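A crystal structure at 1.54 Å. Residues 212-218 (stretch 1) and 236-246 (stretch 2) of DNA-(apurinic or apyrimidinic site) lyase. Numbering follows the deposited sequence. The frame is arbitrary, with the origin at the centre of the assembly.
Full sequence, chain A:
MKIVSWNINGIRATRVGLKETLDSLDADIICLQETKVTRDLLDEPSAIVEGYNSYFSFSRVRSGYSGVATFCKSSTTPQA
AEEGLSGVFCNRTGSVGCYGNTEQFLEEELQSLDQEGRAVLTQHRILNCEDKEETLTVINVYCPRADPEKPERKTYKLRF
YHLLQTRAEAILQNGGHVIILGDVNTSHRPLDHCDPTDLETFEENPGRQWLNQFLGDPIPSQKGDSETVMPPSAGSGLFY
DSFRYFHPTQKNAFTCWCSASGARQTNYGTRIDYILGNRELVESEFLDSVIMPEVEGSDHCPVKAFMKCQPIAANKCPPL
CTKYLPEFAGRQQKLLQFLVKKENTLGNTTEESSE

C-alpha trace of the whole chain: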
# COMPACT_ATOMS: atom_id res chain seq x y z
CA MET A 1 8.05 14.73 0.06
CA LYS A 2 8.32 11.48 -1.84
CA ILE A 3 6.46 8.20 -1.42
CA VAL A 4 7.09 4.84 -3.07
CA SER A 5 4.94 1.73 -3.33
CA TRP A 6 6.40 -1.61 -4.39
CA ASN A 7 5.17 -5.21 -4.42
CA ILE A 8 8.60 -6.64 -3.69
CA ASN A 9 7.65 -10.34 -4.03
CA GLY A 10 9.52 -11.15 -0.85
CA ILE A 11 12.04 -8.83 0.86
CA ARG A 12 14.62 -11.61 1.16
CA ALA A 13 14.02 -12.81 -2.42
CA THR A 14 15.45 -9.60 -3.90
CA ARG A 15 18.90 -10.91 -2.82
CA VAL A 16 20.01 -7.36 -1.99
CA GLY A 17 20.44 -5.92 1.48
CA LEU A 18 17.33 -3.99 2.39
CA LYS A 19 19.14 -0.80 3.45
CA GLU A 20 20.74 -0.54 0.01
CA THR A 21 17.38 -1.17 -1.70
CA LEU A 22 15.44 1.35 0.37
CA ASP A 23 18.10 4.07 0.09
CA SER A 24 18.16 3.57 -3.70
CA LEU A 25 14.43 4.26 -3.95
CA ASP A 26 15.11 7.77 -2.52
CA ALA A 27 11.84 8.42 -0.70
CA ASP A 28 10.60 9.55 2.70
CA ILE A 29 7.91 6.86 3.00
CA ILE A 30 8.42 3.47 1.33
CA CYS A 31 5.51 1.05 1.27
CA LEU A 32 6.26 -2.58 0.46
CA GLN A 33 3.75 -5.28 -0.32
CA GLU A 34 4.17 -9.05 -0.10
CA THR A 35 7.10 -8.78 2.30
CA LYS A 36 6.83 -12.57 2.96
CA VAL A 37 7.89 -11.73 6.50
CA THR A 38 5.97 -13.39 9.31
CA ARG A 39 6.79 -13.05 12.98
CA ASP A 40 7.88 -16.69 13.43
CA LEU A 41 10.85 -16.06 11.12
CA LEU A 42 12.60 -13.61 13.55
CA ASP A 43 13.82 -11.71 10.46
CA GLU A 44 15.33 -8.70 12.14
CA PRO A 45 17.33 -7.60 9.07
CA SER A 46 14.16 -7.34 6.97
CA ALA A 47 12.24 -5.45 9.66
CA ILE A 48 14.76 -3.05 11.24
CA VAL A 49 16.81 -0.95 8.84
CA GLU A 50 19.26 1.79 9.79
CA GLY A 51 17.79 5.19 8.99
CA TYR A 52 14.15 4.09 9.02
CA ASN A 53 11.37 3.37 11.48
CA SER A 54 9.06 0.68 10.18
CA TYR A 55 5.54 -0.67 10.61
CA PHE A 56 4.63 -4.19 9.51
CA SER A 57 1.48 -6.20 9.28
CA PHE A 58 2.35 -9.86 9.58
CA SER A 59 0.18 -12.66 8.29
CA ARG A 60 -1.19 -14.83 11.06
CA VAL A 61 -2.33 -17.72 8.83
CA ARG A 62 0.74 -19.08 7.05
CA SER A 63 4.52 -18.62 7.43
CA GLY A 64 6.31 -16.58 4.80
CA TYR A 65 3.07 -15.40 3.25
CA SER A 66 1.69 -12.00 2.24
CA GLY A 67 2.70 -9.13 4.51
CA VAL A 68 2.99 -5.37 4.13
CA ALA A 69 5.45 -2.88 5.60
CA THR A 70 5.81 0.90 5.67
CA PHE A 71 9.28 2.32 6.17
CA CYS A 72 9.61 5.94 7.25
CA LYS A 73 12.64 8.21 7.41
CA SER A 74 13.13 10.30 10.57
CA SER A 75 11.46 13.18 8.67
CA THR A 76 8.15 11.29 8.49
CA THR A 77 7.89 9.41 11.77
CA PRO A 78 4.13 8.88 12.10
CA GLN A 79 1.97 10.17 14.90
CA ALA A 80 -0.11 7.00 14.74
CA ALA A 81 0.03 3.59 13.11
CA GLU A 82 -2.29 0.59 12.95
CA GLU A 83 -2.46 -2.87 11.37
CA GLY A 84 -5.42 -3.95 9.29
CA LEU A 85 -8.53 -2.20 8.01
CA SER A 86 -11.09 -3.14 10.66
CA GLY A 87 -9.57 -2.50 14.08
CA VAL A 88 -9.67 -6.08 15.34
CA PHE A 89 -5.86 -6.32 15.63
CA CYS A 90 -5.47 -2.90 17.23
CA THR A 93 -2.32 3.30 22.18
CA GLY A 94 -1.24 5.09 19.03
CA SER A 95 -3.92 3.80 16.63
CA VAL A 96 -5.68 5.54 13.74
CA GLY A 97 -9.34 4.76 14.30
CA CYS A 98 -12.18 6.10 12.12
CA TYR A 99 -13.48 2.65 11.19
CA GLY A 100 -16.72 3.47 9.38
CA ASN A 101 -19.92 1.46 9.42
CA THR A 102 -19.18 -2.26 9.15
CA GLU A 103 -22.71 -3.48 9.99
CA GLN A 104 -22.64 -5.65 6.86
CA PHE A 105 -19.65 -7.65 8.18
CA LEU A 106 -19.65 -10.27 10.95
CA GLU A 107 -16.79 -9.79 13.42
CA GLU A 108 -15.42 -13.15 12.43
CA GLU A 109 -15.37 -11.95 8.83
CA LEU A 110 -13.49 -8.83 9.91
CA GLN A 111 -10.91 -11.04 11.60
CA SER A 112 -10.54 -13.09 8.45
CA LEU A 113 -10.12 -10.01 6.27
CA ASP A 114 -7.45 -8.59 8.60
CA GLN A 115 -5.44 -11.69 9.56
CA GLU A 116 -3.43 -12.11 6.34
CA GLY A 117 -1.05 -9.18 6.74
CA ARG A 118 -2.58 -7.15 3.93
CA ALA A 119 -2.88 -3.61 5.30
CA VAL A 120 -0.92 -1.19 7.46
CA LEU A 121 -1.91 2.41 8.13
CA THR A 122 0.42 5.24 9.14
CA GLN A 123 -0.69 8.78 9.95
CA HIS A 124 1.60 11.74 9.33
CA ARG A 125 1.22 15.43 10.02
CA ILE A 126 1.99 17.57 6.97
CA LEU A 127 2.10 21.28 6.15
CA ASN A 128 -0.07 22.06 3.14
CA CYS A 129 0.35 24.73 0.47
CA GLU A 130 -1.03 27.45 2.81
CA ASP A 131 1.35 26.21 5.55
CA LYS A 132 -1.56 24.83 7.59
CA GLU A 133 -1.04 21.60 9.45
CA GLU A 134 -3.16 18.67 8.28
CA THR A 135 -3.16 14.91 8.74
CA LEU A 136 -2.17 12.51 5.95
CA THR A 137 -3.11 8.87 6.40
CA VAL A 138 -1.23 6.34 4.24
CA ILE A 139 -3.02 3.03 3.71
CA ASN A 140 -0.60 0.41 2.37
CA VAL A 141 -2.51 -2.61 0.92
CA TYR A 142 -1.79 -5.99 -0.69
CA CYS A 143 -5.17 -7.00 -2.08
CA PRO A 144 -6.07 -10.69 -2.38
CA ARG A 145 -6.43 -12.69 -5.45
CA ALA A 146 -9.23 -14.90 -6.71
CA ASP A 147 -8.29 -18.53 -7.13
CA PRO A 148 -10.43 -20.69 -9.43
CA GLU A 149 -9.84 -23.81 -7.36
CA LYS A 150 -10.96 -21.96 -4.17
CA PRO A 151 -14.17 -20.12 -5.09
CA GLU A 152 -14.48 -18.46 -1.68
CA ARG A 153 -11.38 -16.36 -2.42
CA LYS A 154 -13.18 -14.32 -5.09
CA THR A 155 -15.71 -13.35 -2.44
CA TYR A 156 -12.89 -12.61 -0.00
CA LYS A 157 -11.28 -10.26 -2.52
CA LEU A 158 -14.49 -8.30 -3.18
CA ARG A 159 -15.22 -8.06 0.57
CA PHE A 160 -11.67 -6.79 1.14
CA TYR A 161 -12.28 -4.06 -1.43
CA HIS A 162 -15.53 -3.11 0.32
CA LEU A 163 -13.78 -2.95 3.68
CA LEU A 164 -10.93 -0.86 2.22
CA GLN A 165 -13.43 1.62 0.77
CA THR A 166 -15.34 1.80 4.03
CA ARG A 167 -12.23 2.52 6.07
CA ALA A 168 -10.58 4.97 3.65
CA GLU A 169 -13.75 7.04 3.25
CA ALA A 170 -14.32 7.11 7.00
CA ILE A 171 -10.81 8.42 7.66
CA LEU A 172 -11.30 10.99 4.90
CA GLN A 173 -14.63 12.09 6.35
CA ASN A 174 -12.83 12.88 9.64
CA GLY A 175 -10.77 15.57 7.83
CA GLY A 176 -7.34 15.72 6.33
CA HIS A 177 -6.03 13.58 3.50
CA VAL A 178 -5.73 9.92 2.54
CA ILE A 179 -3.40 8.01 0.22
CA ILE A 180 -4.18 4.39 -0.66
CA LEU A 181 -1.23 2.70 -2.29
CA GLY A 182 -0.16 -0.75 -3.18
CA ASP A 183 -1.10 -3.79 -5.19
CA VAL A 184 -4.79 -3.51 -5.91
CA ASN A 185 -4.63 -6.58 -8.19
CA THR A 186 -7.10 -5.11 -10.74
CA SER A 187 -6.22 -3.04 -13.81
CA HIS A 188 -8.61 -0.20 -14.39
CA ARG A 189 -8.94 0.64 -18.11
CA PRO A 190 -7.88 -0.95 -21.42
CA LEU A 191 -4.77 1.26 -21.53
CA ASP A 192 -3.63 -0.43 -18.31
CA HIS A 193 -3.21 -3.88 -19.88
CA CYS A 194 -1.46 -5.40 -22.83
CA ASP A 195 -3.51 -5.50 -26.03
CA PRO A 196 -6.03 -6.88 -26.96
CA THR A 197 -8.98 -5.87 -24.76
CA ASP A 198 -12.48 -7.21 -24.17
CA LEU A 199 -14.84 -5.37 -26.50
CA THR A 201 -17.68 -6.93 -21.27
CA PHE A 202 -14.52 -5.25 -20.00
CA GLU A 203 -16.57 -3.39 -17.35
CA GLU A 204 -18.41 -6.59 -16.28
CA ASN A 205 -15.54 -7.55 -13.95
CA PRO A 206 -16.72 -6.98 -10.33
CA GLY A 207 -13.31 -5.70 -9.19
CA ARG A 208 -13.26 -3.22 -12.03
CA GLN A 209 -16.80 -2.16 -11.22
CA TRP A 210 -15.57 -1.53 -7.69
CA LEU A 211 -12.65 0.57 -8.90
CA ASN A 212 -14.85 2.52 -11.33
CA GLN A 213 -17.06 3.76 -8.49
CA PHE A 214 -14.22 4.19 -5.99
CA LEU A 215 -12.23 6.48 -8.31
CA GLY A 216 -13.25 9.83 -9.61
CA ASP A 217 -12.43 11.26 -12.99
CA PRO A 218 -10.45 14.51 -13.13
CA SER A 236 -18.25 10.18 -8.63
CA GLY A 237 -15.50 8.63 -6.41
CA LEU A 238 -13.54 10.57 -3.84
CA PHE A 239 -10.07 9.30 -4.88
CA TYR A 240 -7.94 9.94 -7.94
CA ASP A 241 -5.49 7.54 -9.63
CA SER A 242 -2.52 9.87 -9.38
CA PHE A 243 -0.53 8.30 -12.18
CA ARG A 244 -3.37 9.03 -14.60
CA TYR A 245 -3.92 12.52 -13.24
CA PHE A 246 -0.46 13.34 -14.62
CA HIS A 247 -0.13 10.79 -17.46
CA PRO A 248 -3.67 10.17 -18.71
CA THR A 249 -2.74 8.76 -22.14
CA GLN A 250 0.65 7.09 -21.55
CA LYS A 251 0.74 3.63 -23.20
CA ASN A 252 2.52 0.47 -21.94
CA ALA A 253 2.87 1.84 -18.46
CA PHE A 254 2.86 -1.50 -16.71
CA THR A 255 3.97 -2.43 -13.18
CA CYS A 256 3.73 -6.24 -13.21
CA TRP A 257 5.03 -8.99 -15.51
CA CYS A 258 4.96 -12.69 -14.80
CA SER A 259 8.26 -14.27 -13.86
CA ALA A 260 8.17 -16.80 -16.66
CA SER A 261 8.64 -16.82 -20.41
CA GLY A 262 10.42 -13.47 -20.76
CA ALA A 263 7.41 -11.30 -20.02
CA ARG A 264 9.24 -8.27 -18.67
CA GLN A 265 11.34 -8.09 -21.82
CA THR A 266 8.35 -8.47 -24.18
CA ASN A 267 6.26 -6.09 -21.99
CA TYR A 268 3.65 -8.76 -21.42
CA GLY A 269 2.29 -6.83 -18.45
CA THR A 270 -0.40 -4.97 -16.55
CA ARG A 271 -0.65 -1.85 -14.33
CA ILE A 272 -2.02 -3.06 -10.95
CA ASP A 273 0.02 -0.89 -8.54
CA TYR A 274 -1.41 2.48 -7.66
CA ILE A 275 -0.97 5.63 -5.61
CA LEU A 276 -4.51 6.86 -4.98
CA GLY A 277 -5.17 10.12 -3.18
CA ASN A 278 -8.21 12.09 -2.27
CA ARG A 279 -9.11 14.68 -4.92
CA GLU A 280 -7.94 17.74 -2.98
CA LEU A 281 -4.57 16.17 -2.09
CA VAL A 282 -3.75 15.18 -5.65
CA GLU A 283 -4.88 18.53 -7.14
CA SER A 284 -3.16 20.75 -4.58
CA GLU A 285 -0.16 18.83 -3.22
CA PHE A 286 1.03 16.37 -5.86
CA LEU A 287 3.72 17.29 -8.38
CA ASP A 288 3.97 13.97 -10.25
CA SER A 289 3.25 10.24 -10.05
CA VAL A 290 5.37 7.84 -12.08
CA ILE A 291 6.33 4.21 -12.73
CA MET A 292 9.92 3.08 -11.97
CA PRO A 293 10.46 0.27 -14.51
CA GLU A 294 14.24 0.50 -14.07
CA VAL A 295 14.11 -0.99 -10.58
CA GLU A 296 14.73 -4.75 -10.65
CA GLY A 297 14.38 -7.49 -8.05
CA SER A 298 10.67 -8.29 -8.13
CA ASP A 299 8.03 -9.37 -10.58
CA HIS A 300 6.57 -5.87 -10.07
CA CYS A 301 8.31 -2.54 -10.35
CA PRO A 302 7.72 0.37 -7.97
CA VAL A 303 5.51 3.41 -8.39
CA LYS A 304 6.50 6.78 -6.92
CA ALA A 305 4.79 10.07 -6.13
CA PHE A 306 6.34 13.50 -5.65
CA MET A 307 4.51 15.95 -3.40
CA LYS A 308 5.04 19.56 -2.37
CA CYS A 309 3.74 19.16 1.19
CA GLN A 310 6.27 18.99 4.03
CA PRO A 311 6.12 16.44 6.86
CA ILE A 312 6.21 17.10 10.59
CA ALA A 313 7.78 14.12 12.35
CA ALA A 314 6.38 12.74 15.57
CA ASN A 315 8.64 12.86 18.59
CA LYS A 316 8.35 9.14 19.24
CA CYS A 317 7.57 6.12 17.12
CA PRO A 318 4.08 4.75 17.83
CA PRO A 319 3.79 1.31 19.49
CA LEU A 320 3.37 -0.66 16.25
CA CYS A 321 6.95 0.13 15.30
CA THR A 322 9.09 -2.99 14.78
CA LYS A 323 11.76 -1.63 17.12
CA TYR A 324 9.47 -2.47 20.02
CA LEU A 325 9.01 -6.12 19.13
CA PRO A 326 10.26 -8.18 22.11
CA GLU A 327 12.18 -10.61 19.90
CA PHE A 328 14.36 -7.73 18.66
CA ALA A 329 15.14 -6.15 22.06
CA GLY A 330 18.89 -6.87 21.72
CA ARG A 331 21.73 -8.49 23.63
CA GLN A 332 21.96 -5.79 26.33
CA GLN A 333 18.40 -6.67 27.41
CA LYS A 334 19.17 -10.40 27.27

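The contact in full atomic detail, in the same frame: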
# COMPACT_ATOMS: atom_id res chain seq x y z
N ASN A 212 -14.19 1.47 -10.60
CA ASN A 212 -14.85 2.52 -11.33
C ASN A 212 -15.63 3.44 -10.41
O ASN A 212 -15.70 4.65 -10.66
CB ASN A 212 -15.80 1.95 -12.38
CG ASN A 212 -15.11 1.32 -13.59
OD1 ASN A 212 -13.99 1.66 -13.93
ND2 ASN A 212 -15.82 0.40 -14.27
N GLN A 213 -16.30 2.89 -9.39
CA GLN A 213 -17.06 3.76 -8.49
C GLN A 213 -16.22 4.31 -7.36
O GLN A 213 -16.60 5.35 -6.78
CB GLN A 213 -18.30 3.03 -7.94
CG GLN A 213 -18.02 1.77 -7.19
CD GLN A 213 -17.66 2.01 -5.74
OE1 GLN A 213 -18.29 2.81 -5.03
NE2 GLN A 213 -16.67 1.31 -5.28
N PHE A 214 -15.08 3.70 -7.06
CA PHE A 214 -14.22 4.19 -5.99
C PHE A 214 -13.42 5.41 -6.46
O PHE A 214 -13.17 6.35 -5.68
CB PHE A 214 -13.28 3.06 -5.53
CG PHE A 214 -12.45 3.41 -4.36
CD1 PHE A 214 -13.03 3.74 -3.14
CD2 PHE A 214 -11.09 3.40 -4.45
CE1 PHE A 214 -12.29 4.07 -2.05
CE2 PHE A 214 -10.32 3.73 -3.34
CZ PHE A 214 -10.93 4.05 -2.16
N LEU A 215 -13.06 5.42 -7.74
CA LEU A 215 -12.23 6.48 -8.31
C LEU A 215 -13.10 7.52 -8.98
O LEU A 215 -14.11 7.21 -9.60
CB LEU A 215 -11.25 5.91 -9.33
CG LEU A 215 -10.25 4.90 -8.80
CD1 LEU A 215 -9.38 4.39 -9.92
CD2 LEU A 215 -9.40 5.50 -7.73
N GLY A 216 -12.67 8.77 -8.86
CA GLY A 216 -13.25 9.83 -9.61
C GLY A 216 -12.48 10.11 -10.88
O GLY A 216 -11.37 9.66 -11.09
N ASP A 217 -13.10 10.86 -11.77
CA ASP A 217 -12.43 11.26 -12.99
C ASP A 217 -12.06 12.73 -12.90
O ASP A 217 -12.95 13.58 -12.75
CB ASP A 217 -13.35 11.00 -14.19
CG ASP A 217 -12.57 10.83 -15.47
OD1 ASP A 217 -11.77 11.74 -15.81
OD2 ASP A 217 -12.74 9.78 -16.13
N PRO A 218 -10.78 13.08 -13.00
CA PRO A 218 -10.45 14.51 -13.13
C PRO A 218 -10.97 15.10 -14.46
O PRO A 218 -10.72 16.29 -14.68
CB PRO A 218 -8.92 14.55 -13.07
CG PRO A 218 -8.45 13.16 -13.41
CD PRO A 218 -9.58 12.21 -13.01
N SER A 236 -17.44 10.00 -9.81
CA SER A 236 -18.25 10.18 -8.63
C SER A 236 -17.43 9.90 -7.37
O SER A 236 -17.70 10.38 -6.31
CB SER A 236 -19.45 9.23 -8.68
OG SER A 236 -20.02 9.02 -7.41
N GLY A 237 -16.40 9.03 -7.46
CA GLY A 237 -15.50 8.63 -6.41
C GLY A 237 -14.72 9.80 -5.83
O GLY A 237 -14.52 10.85 -6.45
N LEU A 238 -14.22 9.56 -4.64
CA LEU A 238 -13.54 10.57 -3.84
C LEU A 238 -12.03 10.52 -4.01
O LEU A 238 -11.34 11.42 -3.48
CB LEU A 238 -13.88 10.36 -2.37
CG LEU A 238 -15.38 10.46 -2.08
CD1 LEU A 238 -15.63 10.03 -0.64
CD2 LEU A 238 -15.87 11.87 -2.32
N PHE A 239 -11.51 9.53 -4.70
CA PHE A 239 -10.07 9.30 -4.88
C PHE A 239 -9.68 9.40 -6.33
O PHE A 239 -10.45 9.03 -7.22
CB PHE A 239 -9.71 7.93 -4.30
CG PHE A 239 -9.74 7.89 -2.80
CD1 PHE A 239 -10.93 7.65 -2.10
CD2 PHE A 239 -8.64 8.21 -2.09
CE1 PHE A 239 -10.93 7.71 -0.67
CE2 PHE A 239 -8.63 8.24 -0.70
CZ PHE A 239 -9.80 8.03 0.00
N TYR A 240 -8.49 9.92 -6.61
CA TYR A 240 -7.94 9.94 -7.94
C TYR A 240 -6.76 8.95 -8.03
O TYR A 240 -5.94 8.86 -7.11
CB TYR A 240 -7.39 11.31 -8.32
CG TYR A 240 -8.37 12.40 -8.64
CD1 TYR A 240 -9.68 12.11 -8.97
CD2 TYR A 240 -7.94 13.72 -8.68
CE1 TYR A 240 -10.56 13.11 -9.28
CE2 TYR A 240 -8.81 14.74 -9.01
CZ TYR A 240 -10.12 14.43 -9.31
OH TYR A 240 -11.00 15.43 -9.63
N ASP A 241 -6.66 8.31 -9.18
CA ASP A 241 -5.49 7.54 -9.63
C ASP A 241 -4.40 8.53 -10.03
O ASP A 241 -4.48 9.16 -11.09
CB ASP A 241 -5.93 6.67 -10.79
CG ASP A 241 -4.85 5.77 -11.36
OD1 ASP A 241 -3.65 5.92 -11.05
OD2 ASP A 241 -5.21 4.90 -12.18
N SER A 242 -3.42 8.73 -9.16
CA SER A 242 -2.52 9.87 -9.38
C SER A 242 -1.71 9.70 -10.64
O SER A 242 -1.38 10.68 -11.30
CB SER A 242 -1.62 10.07 -8.15
OG SER A 242 -0.68 9.00 -7.91
N PHE A 243 -1.28 8.48 -10.95
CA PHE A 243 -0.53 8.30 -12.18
C PHE A 243 -1.30 8.85 -13.37
O PHE A 243 -0.73 9.53 -14.22
CB PHE A 243 -0.21 6.83 -12.43
CG PHE A 243 0.54 6.57 -13.72
CD1 PHE A 243 1.84 6.99 -13.91
CD2 PHE A 243 -0.06 5.89 -14.76
CE1 PHE A 243 2.49 6.83 -15.12
CE2 PHE A 243 0.57 5.70 -15.94
CZ PHE A 243 1.84 6.15 -16.14
N ARG A 244 -2.61 8.58 -13.45
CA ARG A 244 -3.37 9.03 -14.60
C ARG A 244 -3.77 10.49 -14.52
O ARG A 244 -4.08 11.10 -15.55
CB ARG A 244 -4.63 8.15 -14.76
CG ARG A 244 -4.29 6.78 -15.23
CD ARG A 244 -3.64 6.75 -16.61
NE ARG A 244 -3.33 5.36 -16.98
CZ ARG A 244 -2.50 5.02 -17.96
NH1 ARG A 244 -1.80 5.93 -18.62
NH2 ARG A 244 -2.30 3.74 -18.21
N TYR A 245 -3.74 11.09 -13.34
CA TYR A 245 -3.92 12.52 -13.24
C TYR A 245 -2.82 13.23 -14.02
O TYR A 245 -3.05 14.24 -14.68
CB TYR A 245 -3.90 12.93 -11.76
CG TYR A 245 -4.22 14.39 -11.50
CD1 TYR A 245 -3.21 15.32 -11.33
CD2 TYR A 245 -5.53 14.82 -11.39
CE1 TYR A 245 -3.49 16.66 -11.08
CE2 TYR A 245 -5.81 16.14 -11.13
CZ TYR A 245 -4.81 17.05 -11.00
OH TYR A 245 -5.10 18.37 -10.75
N PHE A 246 -1.59 12.68 -13.96
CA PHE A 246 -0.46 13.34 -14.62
C PHE A 246 -0.12 12.75 -15.98
O PHE A 246 0.48 13.45 -16.79
CB PHE A 246 0.76 13.29 -13.68
CG PHE A 246 0.60 14.13 -12.44
CD1 PHE A 246 0.72 15.50 -12.50
CD2 PHE A 246 0.29 13.54 -11.24
CE1 PHE A 246 0.57 16.27 -11.37
CE2 PHE A 246 0.13 14.32 -10.13
CZ PHE A 246 0.27 15.66 -10.20
O HOH W 1 -14.55 7.03 -3.37
O HOH W 2 -8.80 8.71 -11.14

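How closely two backbones can approach depends on what their side chains leave open, and this contact in a DNA-(apurinic or apyrimidinic site) lyase illustrates the principle. At G237 the absence of a side chain is decisive: its CA lies 3.3 Å from F214 O in a CA-H...O contact, and a CB here would clash with that same oxygen. G216 opposes it, the two CA atoms 4.1 Å apart, and a CB on G216 would run into G237 O. L238 points its side chain away, but its backbone is tied across by a water that accepts from L238 N (2.9 Å) and donates to F214 O (2.8 Å). F239 carries the one direct hydrogen bond, G216 N to F239 O, 2.8 Å and nearly straight at 168°; the same oxygen receives a CA-H...O contact from L215 CA at 3.3 Å. Its ring lies near parallel to that of F214 but slid aside, with F214 CZ 3.6 Å from F239 CD1. Y240 starts away from stretch 1, yet its ring returns to meet P218, whose CB packs over one face, 3.9 Å from Y240 CZ. A second water links D241 N (2.9 Å) to G216 O (2.7 Å). Finally, Y245 CD2 reaches P218 CB at 3.8 Å, so the proline touches two tyrosines.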